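Glucanase (Clostridium thermocellum, PDB 5GXX) probably hydrolyses internal beta-1,4-glucosidic bonds of cellulose, as a family 9 endoglucanase of the cellulosome. Local coordinates at residues L59-Y63 against H243-C248; A62-A66 against Q147-A151; L99-D103 against Y167-Y171; A175-D181 against G196-L201. The protein carries 1 engineered substitution. One frame throughout, in Å; residues are numbered along the deposited sequence.

Contact 1. Residues L59-Y63 against H243-C248; sequences LPMAY and HCWDDC. With CA (calcium ion), chain C.
Helix 58-75 lays its first turn against the loop 243-248, the backbones coming nearest at Pro60 and Trp245, whose CA atoms are 5.0 Å apart. The loop contains a type I beta turn, Cys244 to Asp247, and leads into helix 249-260 with Cys248 at the N-cap; it belongs to the helical glycosyl hydrolase family 9 domain, an (alpha/alpha)6 barrel in this family. No hydrogen bond crosses the contact. Its main surface is the ring of Tyr63, which lies flat under the loop backbone: Trp245 CA makes a CH-pi contact 3.7 Å from the ring centroid and 24° off its normal, while the carbonyl carbon of Cys244 sits over the rim of the same face. With CG anti to the backbone N (chi1 158°), the ring reaches out from the helix beneath the turn. At its edge, Cys248 SG forms a sulfur-aromatic contact, 3.5 Å from Tyr63 CD1, and His243 CD2 approaches Tyr63 OH, the two ring planes inclined at 45°. The imidazole is held through ND1 by the backbone N of Gly251. One helical turn before Tyr63, Leu59 crosses Trp245 at about a right angle, its CD2 meeting the indole edge 3.7 Å from Trp245 CE3, and Pro60 CB packs on Trp245 CB. On the far side of the turn the backbone serves a metal: Asp246 O binds the calcium ion at 2.3 Å, and Asp246 OD1 accepts a hydrogen bond from a water that is itself a calcium ligand.

Contact 2. Residues A62-A66 against Q147-A151; sequences AYSAA and QMAAA
Ala62, Ala66 and Ala151 let helices 58-75 and 142-158 come close: the axes of segments 62-66 and 147-151 run 23° from parallel and approach to 8.0 Å. Packing is tightest at Ala66 and Ala151, whose CA atoms are 3.9 Å apart. Ala151 CB rests against the helix backbone, 3.4 Å from Ala62 O, and Ala66 CB returns the contact onto Ala151 CA. A turn earlier, Ala62 CB covers Met148 CA and touches the CG methylenes of Gln147 and Met148. The one long side chain that lies across the seam is Gln147: it first extends away from its own backbone N, then bends at chi2 (60°), which lays CG and the amide along the backbone of Tyr63. Gln147 OE1 comes 3.4 Å from Tyr63 CA and also touches Ala66 CB, while its hydrogen bond comes from the indole NE1 of Trp203. In contrast to this close alanine seam, the carbonyls of Ala65 and Ala151 do not meet directly; a water donates to both, at 2.8 Å to Ala151 O. Helix 198-212 packs beside the pair through Trp203 and Ala204, helix 85-101 inserts Leu92, Leu96 and Leu99 against the alanines, and helix 412-429 covers Ser64.

Contact 3. Residues L99-D103 against Y167-Y171; sequences LVACD and YAKKY
Leu99 O, near the end of helix 85-101, accepts two hydrogen bonds from opposite faces of its carbonyl plane: one from the hydroxyl of Tyr171, 2.7 Å from OH, the other from Cys102 N, three residues on. The phenol approaches at a C=O...O angle of 141°, tilted 23° from that plane. Tyr171 OH also lies 3.3 Å from Asp103 CB. Nearer the surface, Tyr167 offers its face to Val100: CG1 stands almost on the ring normal, 3.7 Å from the centroid, in a CH-pi contact. Lys170 CD lies over the rim of the opposite face. Asp103, whose chi1 near 180° swings the carboxylate away from the backbone N, extends toward the Tyr167 edge, its carboxylate plane turned 83° from the ring, and brings OD2 3.6 Å from Tyr167 CE2. A water bridges the two polar ends, donating to Asp103 OD2 and hydrogen-bonded to Tyr167 OH. Asp103 OD1 is taken by the backbone N of Gly105. The chemistry is therefore layered: a direct bond from a buried tyrosine to a backbone carbonyl inside, and a water-mediated tyrosine-aspartate link toward the surface, where nearby Lys170 probably stabilises the charge of Asp103.

Contact 4. Residues A175-D181 against G196-L201; sequences ADATRSD and GFWDEL. With CA (calcium ion), chain C.
A calcium site built on the start of helix 198-212 forms one side of this contact, and the end of helix 162-178 with its following loop forms the other. In Phe197, just before the helix, CG stands between the backbone N and the carbonyl carbon (chi1 65°), which turns the ring onto the loop; Ser180 N lies over one face and Phe197 CZ is 3.3 Å from Arg179 O. The carboxylate of Asp181, nearly perpendicular to this ring, brings OD2 to 3.7 Å from Phe197 CB; its polar partner is the hydroxyl of Ser193. Arg179, which leaves the helix with positive phi, stretches its chain across the indole end of Trp198, CD lying 3.8 Å from CH2. The edge of that indole meets a face of the guanidinium, the planes 76° apart. Arg179 NH2 forms a salt bridge with Asp176 OD1 at 2.9 Å, close to the guanidinium plane and on the syn side of the carboxylate but tilted 28° out of its plane; Tyr224 OH bonds the same oxygen. Leu201 CD2 packs on Ala175 CB. Next to Phe197 in the chain, Gly196 O binds calcium at 2.3 Å, and Asp199 and Glu200 each chelate it through both carboxylate oxygens. Ser195 OG, Asp246 O and a water complete eight ligands, an oxygen-only shell typical of a calcium site, tying a helix start to the loop 243-248, far along the chain.

In the fold
Contacts 1 and 2 are buried and continuous: both use helix 58-75, share Ala62 and Tyr63, and meet Gln147, with centres about 7 Å apart. Contacts 3 and 4 lie farther out, each on helix 162-178, and mix buried with partly exposed residues. Chemistry follows this placement. The inner pair relies on an aromatic face in contact 1 and alanines in contact 2. Of the four, only contact 3 has a direct hydrogen bond between its segments; in contact 4 the salt bridge is internal to 175-181 and holds the arginine against the indole. One calcium ion joins contacts 1 and 4, and Leu99 of contact 3 packs on Ala62 and Ala151 of contact 2.

Contact 1. Residues L59-Y63 against H243-C248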
loop_
_atom_site.group_PDB
_atom_site.type_symbol
_atom_site.label_atom_id
_atom_site.label_comp_id
_atom_site.label_asym_id
_atom_site.label_seq_id
_atom_site.Cartn_x
_atom_site.Cartn_y
_atom_site.Cartn_z
ATOM N N LEU A 59 -30.295 -17.660 -22.933
ATOM C CA LEU A 59 -31.748 -17.484 -22.978
ATOM C C LEU A 59 -32.104 -16.174 -23.695
ATOM O O LEU A 59 -32.796 -16.222 -24.714
ATOM C CB LEU A 59 -32.425 -17.636 -21.606
ATOM C CG LEU A 59 -33.952 -17.481 -21.543
ATOM C CD1 LEU A 59 -34.680 -18.435 -22.490
ATOM C CD2 LEU A 59 -34.421 -17.695 -20.108
ATOM N N PRO A 60 -31.667 -15.003 -23.188
ATOM C CA PRO A 60 -31.967 -13.811 -23.989
ATOM C C PRO A 60 -31.232 -13.767 -25.331
ATOM O O PRO A 60 -31.706 -13.104 -26.254
ATOM C CB PRO A 60 -31.517 -12.654 -23.082
ATOM C CG PRO A 60 -30.429 -13.286 -22.223
ATOM C CD PRO A 60 -30.989 -14.647 -21.932
ATOM N N MET A 61 -30.106 -14.462 -25.473
ATOM C CA MET A 61 -29.420 -14.427 -26.753
ATOM C C MET A 61 -30.251 -15.125 -27.803
ATOM O O MET A 61 -30.467 -14.582 -28.901
ATOM C CB MET A 61 -28.034 -15.070 -26.692
ATOM C CG MET A 61 -27.164 -14.632 -27.858
ATOM S SD MET A 61 -25.768 -15.699 -28.250
ATOM C CE MET A 61 -24.824 -15.728 -26.732
ATOM N N ALA A 62 -30.750 -16.312 -27.446
ATOM C CA ALA A 62 -31.555 -17.086 -28.370
ATOM C C ALA A 62 -32.885 -16.380 -28.599
ATOM O O ALA A 62 -33.362 -16.337 -29.726
ATOM C CB ALA A 62 -31.744 -18.503 -27.842
ATOM N N TYR A 63 -33.455 -15.767 -27.564
ATOM C CA TYR A 63 -34.719 -15.043 -27.711
ATOM C C TYR A 63 -34.527 -13.965 -28.760
ATOM O O TYR A 63 -35.351 -13.802 -29.672
ATOM C CB TYR A 63 -35.175 -14.427 -26.383
ATOM C CG TYR A 63 -36.141 -13.275 -26.574
ATOM C CD1 TYR A 63 -37.507 -13.509 -26.708
ATOM C CD2 TYR A 63 -35.672 -11.956 -26.639
ATOM C CE1 TYR A 63 -38.403 -12.464 -26.905
ATOM C CE2 TYR A 63 -36.569 -10.893 -26.836
ATOM C CZ TYR A 63 -37.921 -11.168 -26.980
ATOM O OH TYR A 63 -38.837 -10.156 -27.168
ATOM N N HIS A 243 -44.521 -10.123 -24.172
ATOM C CA HIS A 243 -43.596 -10.996 -24.877
ATOM C C HIS A 243 -42.176 -10.536 -24.564
ATOM O O HIS A 243 -41.861 -9.363 -24.728
ATOM C CB HIS A 243 -43.864 -10.828 -26.366
ATOM C CG HIS A 243 -43.184 -11.840 -27.229
ATOM N ND1 HIS A 243 -43.742 -13.075 -27.490
ATOM C CD2 HIS A 243 -42.001 -11.808 -27.889
ATOM C CE1 HIS A 243 -42.925 -13.756 -28.275
ATOM N NE2 HIS A 243 -41.865 -13.011 -28.541
ATOM N N CYS A 244 -41.327 -11.463 -24.125
ATOM C CA CYS A 244 -39.953 -11.122 -23.777
ATOM C C CYS A 244 -39.085 -12.369 -23.652
ATOM O O CYS A 244 -39.570 -13.499 -23.806
ATOM C CB CYS A 244 -39.944 -10.365 -22.445
ATOM S SG CYS A 244 -40.505 -11.357 -21.011
ATOM N N TRP A 245 -37.813 -12.152 -23.338
ATOM C CA TRP A 245 -36.840 -13.249 -23.211
ATOM C C TRP A 245 -37.295 -14.396 -22.313
ATOM O O TRP A 245 -36.863 -15.525 -22.528
ATOM C CB TRP A 245 -35.469 -12.746 -22.742
ATOM C CG TRP A 245 -35.545 -12.092 -21.383
ATOM C CD1 TRP A 245 -35.778 -10.767 -21.111
ATOM C CD2 TRP A 245 -35.461 -12.746 -20.112
ATOM N NE1 TRP A 245 -35.845 -10.558 -19.755
ATOM C CE2 TRP A 245 -35.635 -11.755 -19.119
ATOM C CE3 TRP A 245 -35.241 -14.069 -19.712
ATOM C CZ2 TRP A 245 -35.606 -12.047 -17.749
ATOM C CZ3 TRP A 245 -35.204 -14.358 -18.353
ATOM C CH2 TRP A 245 -35.393 -13.355 -17.392
ATOM N N ASP A 246 -38.089 -14.101 -21.289
ATOM C CA ASP A 246 -38.524 -15.112 -20.329
ATOM C C ASP A 246 -39.780 -15.890 -20.739
ATOM O O ASP A 246 -40.056 -17.000 -20.262
ATOM C CB ASP A 246 -38.785 -14.447 -18.979
ATOM C CG ASP A 246 -39.151 -15.452 -17.912
ATOM O OD1 ASP A 246 -38.259 -16.211 -17.504
ATOM O OD2 ASP A 246 -40.334 -15.503 -17.517
ATOM N N ASP A 247 -40.561 -15.261 -21.616
ATOM C CA ASP A 247 -41.909 -15.708 -21.907
ATOM C C ASP A 247 -42.426 -15.230 -23.263
ATOM O O ASP A 247 -42.835 -14.077 -23.440
ATOM C CB ASP A 247 -42.845 -15.276 -20.778
ATOM C CG ASP A 247 -44.210 -15.927 -20.857
ATOM O OD1 ASP A 247 -44.500 -16.639 -21.851
ATOM O OD2 ASP A 247 -45.001 -15.678 -19.921
ATOM N N CYS A 248 -42.417 -16.158 -24.209
ATOM C CA CYS A 248 -42.841 -15.938 -25.581
ATOM C C CYS A 248 -44.227 -16.500 -25.883
ATOM O O CYS A 248 -44.608 -16.592 -27.049
ATOM C CB CYS A 248 -41.804 -16.532 -26.543
ATOM S SG CYS A 248 -40.265 -15.607 -26.666
HETATM CA CA CA C . -40.530 -19.263 -19.883
HETATM O O HOH W 1 -38.859 -18.907 -18.394
#

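Contact 2. Residues A62-A66 against Q147-A151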
loop_
_atom_site.group_PDB
_atom_site.type_symbol
_atom_site.label_atom_id
_atom_site.label_comp_id
_atom_site.label_asym_id
_atom_site.label_seq_id
_atom_site.Cartn_x
_atom_site.Cartn_y
_atom_site.Cartn_z
ATOM N N ALA A 62 -30.750 -16.312 -27.446
ATOM C CA ALA A 62 -31.555 -17.086 -28.370
ATOM C C ALA A 62 -32.885 -16.380 -28.599
ATOM O O ALA A 62 -33.362 -16.337 -29.726
ATOM C CB ALA A 62 -31.744 -18.503 -27.842
ATOM N N TYR A 63 -33.455 -15.767 -27.564
ATOM C CA TYR A 63 -34.719 -15.043 -27.711
ATOM C C TYR A 63 -34.527 -13.965 -28.760
ATOM O O TYR A 63 -35.351 -13.802 -29.672
ATOM C CB TYR A 63 -35.175 -14.427 -26.383
ATOM C CG TYR A 63 -36.141 -13.275 -26.574
ATOM C CD1 TYR A 63 -37.507 -13.509 -26.708
ATOM C CD2 TYR A 63 -35.672 -11.956 -26.639
ATOM C CE1 TYR A 63 -38.403 -12.464 -26.905
ATOM C CE2 TYR A 63 -36.569 -10.893 -26.836
ATOM C CZ TYR A 63 -37.921 -11.168 -26.980
ATOM O OH TYR A 63 -38.837 -10.156 -27.168
ATOM N N SER A 64 -33.426 -13.232 -28.610
ATOM C CA SER A 64 -33.106 -12.109 -29.502
ATOM C C SER A 64 -32.963 -12.617 -30.934
ATOM O O SER A 64 -33.525 -12.044 -31.867
ATOM C CB SER A 64 -31.860 -11.326 -29.071
ATOM O OG SER A 64 -32.009 -10.763 -27.777
ATOM N N ALA A 65 -32.195 -13.683 -31.120
ATOM C CA ALA A 65 -32.075 -14.294 -32.445
ATOM C C ALA A 65 -33.422 -14.735 -33.022
ATOM O O ALA A 65 -33.704 -14.475 -34.196
ATOM C CB ALA A 65 -31.117 -15.484 -32.379
ATOM N N ALA A 66 -34.267 -15.370 -32.211
ATOM C CA ALA A 66 -35.604 -15.772 -32.650
ATOM C C ALA A 66 -36.421 -14.572 -33.136
ATOM O O ALA A 66 -37.091 -14.630 -34.162
ATOM C CB ALA A 66 -36.349 -16.514 -31.545
ATOM N N GLN A 147 -35.775 -22.263 -26.121
ATOM C CA GLN A 147 -35.557 -20.986 -26.815
ATOM C C GLN A 147 -34.493 -21.103 -27.900
ATOM O O GLN A 147 -34.655 -20.567 -29.000
ATOM C CB GLN A 147 -35.244 -19.843 -25.829
ATOM C CG GLN A 147 -35.244 -18.428 -26.433
ATOM C CD GLN A 147 -36.574 -18.023 -27.044
ATOM O OE1 GLN A 147 -36.643 -17.744 -28.239
ATOM N NE2 GLN A 147 -37.633 -17.998 -26.238
ATOM N N MET A 148 -33.428 -21.850 -27.618
ATOM C CA MET A 148 -32.397 -22.079 -28.629
ATOM C C MET A 148 -33.013 -22.827 -29.814
ATOM O O MET A 148 -32.725 -22.514 -30.970
ATOM C CB MET A 148 -31.199 -22.843 -28.047
ATOM C CG MET A 148 -30.443 -22.080 -26.959
ATOM S SD MET A 148 -29.300 -23.115 -25.996
ATOM C CE MET A 148 -28.139 -23.657 -27.261
ATOM N N ALA A 149 -33.897 -23.782 -29.527
ATOM C CA ALA A 149 -34.590 -24.515 -30.583
ATOM C C ALA A 149 -35.447 -23.591 -31.445
ATOM O O ALA A 149 -35.431 -23.699 -32.668
ATOM C CB ALA A 149 -35.472 -25.598 -29.995
ATOM N N ALA A 150 -36.197 -22.700 -30.793
ATOM C CA ALA A 150 -37.094 -21.789 -31.490
ATOM C C ALA A 150 -36.314 -20.874 -32.427
ATOM O O ALA A 150 -36.710 -20.661 -33.577
ATOM C CB ALA A 150 -37.879 -20.956 -30.478
ATOM N N ALA A 151 -35.199 -20.339 -31.930
ATOM C CA ALA A 151 -34.358 -19.435 -32.719
ATOM C C ALA A 151 -33.851 -20.137 -33.967
ATOM O O ALA A 151 -33.886 -19.597 -35.077
ATOM C CB ALA A 151 -33.193 -18.941 -31.884
HETATM O O HOH W 2 -33.849 -16.980 -35.949
#

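Contact 3. Residues L99-D103 against Y167-Y171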
loop_
_atom_site.group_PDB
_atom_site.type_symbol
_atom_site.label_atom_id
_atom_site.label_comp_id
_atom_site.label_asym_id
_atom_site.label_seq_id
_atom_site.Cartn_x
_atom_site.Cartn_y
_atom_site.Cartn_z
ATOM N N LEU A 99 -25.364 -20.800 -31.403
ATOM C CA LEU A 99 -26.287 -21.728 -30.755
ATOM C C LEU A 99 -26.006 -23.167 -31.191
ATOM O O LEU A 99 -26.030 -24.078 -30.355
ATOM C CB LEU A 99 -27.744 -21.378 -31.042
ATOM C CG LEU A 99 -28.193 -19.984 -30.593
ATOM C CD1 LEU A 99 -29.686 -19.791 -30.839
ATOM C CD2 LEU A 99 -27.845 -19.769 -29.120
ATOM N N VAL A 100 -25.713 -23.355 -32.474
ATOM C CA VAL A 100 -25.267 -24.662 -32.981
ATOM C C VAL A 100 -23.974 -25.124 -32.308
ATOM O O VAL A 100 -23.868 -26.294 -31.903
ATOM C CB VAL A 100 -25.148 -24.670 -34.526
ATOM C CG1 VAL A 100 -24.464 -25.954 -35.078
ATOM C CG2 VAL A 100 -26.526 -24.579 -35.150
ATOM N N ALA A 101 -23.016 -24.208 -32.162
ATOM C CA ALA A 101 -21.727 -24.554 -31.568
ATOM C C ALA A 101 -21.812 -24.931 -30.093
ATOM O O ALA A 101 -20.887 -25.546 -29.555
ATOM C CB ALA A 101 -20.690 -23.453 -31.811
ATOM N N CYS A 102 -22.923 -24.587 -29.444
ATOM C CA CYS A 102 -23.150 -24.918 -28.033
ATOM C C CYS A 102 -23.585 -26.369 -27.789
ATOM O O CYS A 102 -23.656 -26.793 -26.637
ATOM C CB CYS A 102 -24.246 -24.034 -27.447
ATOM S SG CYS A 102 -23.693 -22.343 -27.117
ATOM N N ASP A 103 -23.881 -27.113 -28.851
ATOM C CA ASP A 103 -24.352 -28.487 -28.715
ATOM C C ASP A 103 -23.352 -29.371 -27.968
ATOM O O ASP A 103 -22.169 -29.382 -28.309
ATOM C CB ASP A 103 -24.599 -29.098 -30.098
ATOM C CG ASP A 103 -25.109 -30.526 -30.035
ATOM O OD1 ASP A 103 -25.957 -30.855 -29.178
ATOM O OD2 ASP A 103 -24.652 -31.320 -30.885
ATOM N N TYR A 167 -30.605 -28.853 -35.866
ATOM C CA TYR A 167 -30.311 -28.501 -34.479
ATOM C C TYR A 167 -31.542 -27.992 -33.739
ATOM O O TYR A 167 -31.687 -28.248 -32.545
ATOM C CB TYR A 167 -29.132 -27.530 -34.384
ATOM C CG TYR A 167 -27.815 -28.256 -34.575
ATOM C CD1 TYR A 167 -27.367 -28.609 -35.850
ATOM C CD2 TYR A 167 -27.040 -28.623 -33.477
ATOM C CE1 TYR A 167 -26.172 -29.311 -36.023
ATOM C CE2 TYR A 167 -25.841 -29.320 -33.639
ATOM C CZ TYR A 167 -25.409 -29.647 -34.915
ATOM O OH TYR A 167 -24.221 -30.335 -35.081
ATOM N N ALA A 168 -32.431 -27.284 -34.434
ATOM C CA ALA A 168 -33.705 -26.910 -33.821
ATOM C C ALA A 168 -34.455 -28.149 -33.331
ATOM O O ALA A 168 -35.012 -28.159 -32.230
ATOM C CB ALA A 168 -34.559 -26.149 -34.798
ATOM N N LYS A 169 -34.467 -29.204 -34.146
ATOM C CA LYS A 169 -35.128 -30.444 -33.758
ATOM C C LYS A 169 -34.376 -31.155 -32.640
ATOM O O LYS A 169 -35.017 -31.718 -31.747
ATOM C CB LYS A 169 -35.248 -31.374 -34.961
ATOM C CG LYS A 169 -36.195 -30.888 -36.036
ATOM C CD LYS A 169 -36.198 -31.844 -37.223
ATOM C CE LYS A 169 -37.181 -31.401 -38.287
ATOM N NZ LYS A 169 -37.399 -32.515 -39.262
ATOM N N LYS A 170 -33.041 -31.126 -32.690
ATOM C CA LYS A 170 -32.226 -31.738 -31.642
ATOM C C LYS A 170 -32.575 -31.095 -30.301
ATOM O O LYS A 170 -32.879 -31.771 -29.315
ATOM C CB LYS A 170 -30.724 -31.568 -31.910
ATOM C CG LYS A 170 -30.035 -32.575 -32.817
ATOM C CD LYS A 170 -28.538 -32.288 -32.805
ATOM C CE LYS A 170 -27.782 -33.047 -33.886
ATOM N NZ LYS A 170 -27.666 -34.490 -33.555
ATOM N N TYR A 171 -32.578 -29.764 -30.290
ATOM C CA TYR A 171 -32.784 -29.022 -29.058
ATOM C C TYR A 171 -34.219 -29.138 -28.550
ATOM O O TYR A 171 -34.438 -29.310 -27.351
ATOM C CB TYR A 171 -32.357 -27.561 -29.229
ATOM C CG TYR A 171 -30.873 -27.360 -29.453
ATOM C CD1 TYR A 171 -29.942 -28.385 -29.229
ATOM C CD2 TYR A 171 -30.384 -26.136 -29.891
ATOM C CE1 TYR A 171 -28.582 -28.165 -29.420
ATOM C CE2 TYR A 171 -29.028 -25.919 -30.077
ATOM C CZ TYR A 171 -28.131 -26.937 -29.852
ATOM O OH TYR A 171 -26.797 -26.701 -30.062
HETATM O O HOH W 3 -22.815 -30.748 -32.873
#

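Contact 4. Residues A175-D181 against G196-L201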
loop_
_atom_site.group_PDB
_atom_site.type_symbol
_atom_site.label_atom_id
_atom_site.label_comp_id
_atom_site.label_asym_id
_atom_site.label_seq_id
_atom_site.Cartn_x
_atom_site.Cartn_y
_atom_site.Cartn_z
ATOM N N ALA A 175 -35.291 -30.529 -24.929
ATOM C CA ALA A 175 -36.036 -29.670 -24.026
ATOM C C ALA A 175 -37.349 -30.312 -23.614
ATOM O O ALA A 175 -37.755 -30.236 -22.455
ATOM C CB ALA A 175 -36.289 -28.332 -24.699
ATOM N N ASP A 176 -37.988 -30.958 -24.584
ATOM C CA ASP A 176 -39.283 -31.594 -24.391
ATOM C C ASP A 176 -39.198 -32.893 -23.579
ATOM O O ASP A 176 -40.165 -33.298 -22.937
ATOM C CB ASP A 176 -39.917 -31.841 -25.763
ATOM C CG ASP A 176 -41.363 -32.298 -25.693
ATOM O OD1 ASP A 176 -42.152 -31.749 -24.890
ATOM O OD2 ASP A 176 -41.712 -33.183 -26.513
ATOM N N ALA A 177 -38.033 -33.533 -23.584
ATOM C CA ALA A 177 -37.853 -34.784 -22.847
ATOM C C ALA A 177 -37.472 -34.451 -21.405
ATOM O O ALA A 177 -37.876 -35.152 -20.478
ATOM C CB ALA A 177 -36.778 -35.620 -23.510
ATOM N N THR A 178 -36.730 -33.358 -21.225
ATOM C CA THR A 178 -36.200 -32.938 -19.927
ATOM C C THR A 178 -37.278 -32.341 -19.019
ATOM O O THR A 178 -37.285 -32.577 -17.809
ATOM C CB THR A 178 -35.048 -31.923 -20.104
ATOM O OG1 THR A 178 -33.988 -32.499 -20.874
ATOM C CG2 THR A 178 -34.477 -31.453 -18.778
ATOM N N ARG A 179 -38.177 -31.545 -19.596
ATOM C CA ARG A 179 -39.253 -30.901 -18.840
ATOM C C ARG A 179 -38.851 -30.428 -17.447
ATOM O O ARG A 179 -39.523 -30.689 -16.447
ATOM C CB ARG A 179 -40.538 -31.729 -18.835
ATOM C CG ARG A 179 -41.159 -31.714 -20.211
ATOM C CD ARG A 179 -42.388 -32.571 -20.359
ATOM N NE ARG A 179 -42.821 -32.566 -21.754
ATOM C CZ ARG A 179 -44.029 -32.940 -22.158
ATOM N NH1 ARG A 179 -44.927 -33.341 -21.268
ATOM N NH2 ARG A 179 -44.348 -32.905 -23.445
ATOM N N SER A 180 -37.739 -29.705 -17.404
ATOM C CA SER A 180 -37.238 -29.145 -16.151
ATOM C C SER A 180 -36.270 -27.994 -16.403
ATOM O O SER A 180 -35.460 -28.051 -17.330
ATOM C CB SER A 180 -36.534 -30.234 -15.336
ATOM O OG SER A 180 -36.137 -29.740 -14.071
ATOM N N ASP A 181 -36.355 -26.984 -15.542
ATOM C CA ASP A 181 -35.361 -25.921 -15.508
ATOM C C ASP A 181 -34.316 -26.129 -14.417
ATOM O O ASP A 181 -33.530 -25.231 -14.139
ATOM C CB ASP A 181 -36.053 -24.571 -15.301
ATOM C CG ASP A 181 -36.655 -24.027 -16.576
ATOM O OD1 ASP A 181 -36.110 -24.277 -17.676
ATOM O OD2 ASP A 181 -37.694 -23.345 -16.462
ATOM N N GLY A 196 -41.440 -20.349 -15.997
ATOM C CA GLY A 196 -41.327 -21.773 -16.270
ATOM C C GLY A 196 -40.977 -22.020 -17.724
ATOM O O GLY A 196 -40.612 -21.096 -18.466
ATOM N N PHE A 197 -41.118 -23.276 -18.134
ATOM C CA PHE A 197 -40.618 -23.713 -19.432
ATOM C C PHE A 197 -41.712 -24.106 -20.434
ATOM O O PHE A 197 -41.408 -24.359 -21.600
ATOM C CB PHE A 197 -39.603 -24.852 -19.237
ATOM C CG PHE A 197 -40.225 -26.102 -18.666
ATOM C CD1 PHE A 197 -41.087 -26.853 -19.453
ATOM C CD2 PHE A 197 -40.024 -26.475 -17.342
ATOM C CE1 PHE A 197 -41.706 -27.990 -18.962
ATOM C CE2 PHE A 197 -40.661 -27.614 -16.827
ATOM C CZ PHE A 197 -41.511 -28.360 -17.637
ATOM N N TRP A 198 -42.974 -24.149 -20.008
ATOM C CA TRP A 198 -44.043 -24.507 -20.939
ATOM C C TRP A 198 -44.188 -23.515 -22.098
ATOM O O TRP A 198 -44.473 -23.916 -23.234
ATOM C CB TRP A 198 -45.381 -24.724 -20.219
ATOM C CG TRP A 198 -45.352 -25.852 -19.220
ATOM C CD1 TRP A 198 -45.436 -25.741 -17.862
ATOM C CD2 TRP A 198 -45.222 -27.252 -19.499
ATOM N NE1 TRP A 198 -45.375 -26.988 -17.275
ATOM C CE2 TRP A 198 -45.237 -27.931 -18.260
ATOM C CE3 TRP A 198 -45.089 -28.000 -20.679
ATOM C CZ2 TRP A 198 -45.136 -29.325 -18.167
ATOM C CZ3 TRP A 198 -44.995 -29.395 -20.583
ATOM C CH2 TRP A 198 -45.013 -30.032 -19.335
ATOM N N ASP A 199 -44.014 -22.225 -21.826
ATOM C CA ASP A 199 -44.073 -21.242 -22.902
ATOM C C ASP A 199 -42.972 -21.412 -23.957
ATOM O O ASP A 199 -43.244 -21.248 -25.143
ATOM C CB ASP A 199 -44.038 -19.813 -22.332
ATOM C CG ASP A 199 -42.875 -19.594 -21.369
ATOM O OD1 ASP A 199 -42.966 -20.052 -20.209
ATOM O OD2 ASP A 199 -41.871 -18.961 -21.765
ATOM N N GLU A 200 -41.751 -21.754 -23.552
ATOM C CA GLU A 200 -40.695 -22.025 -24.529
ATOM C C GLU A 200 -41.024 -23.249 -25.383
ATOM O O GLU A 200 -40.742 -23.278 -26.582
ATOM C CB GLU A 200 -39.325 -22.238 -23.872
ATOM C CG GLU A 200 -38.651 -21.000 -23.290
ATOM C CD GLU A 200 -39.233 -20.557 -21.970
ATOM O OE1 GLU A 200 -40.062 -21.309 -21.403
ATOM O OE2 GLU A 200 -38.858 -19.461 -21.486
ATOM N N LEU A 201 -41.594 -24.279 -24.765
ATOM C CA LEU A 201 -41.963 -25.450 -25.569
ATOM C C LEU A 201 -43.044 -25.110 -26.585
ATOM O O LEU A 201 -42.986 -25.584 -27.718
ATOM C CB LEU A 201 -42.376 -26.656 -24.712
ATOM C CG LEU A 201 -41.305 -27.214 -23.780
ATOM C CD1 LEU A 201 -41.953 -28.351 -22.961
ATOM C CD2 LEU A 201 -40.101 -27.726 -24.573
HETATM CA CA CA C . -40.530 -19.263 -19.883
HETATM O O HOH W 1 -38.859 -18.907 -18.394
#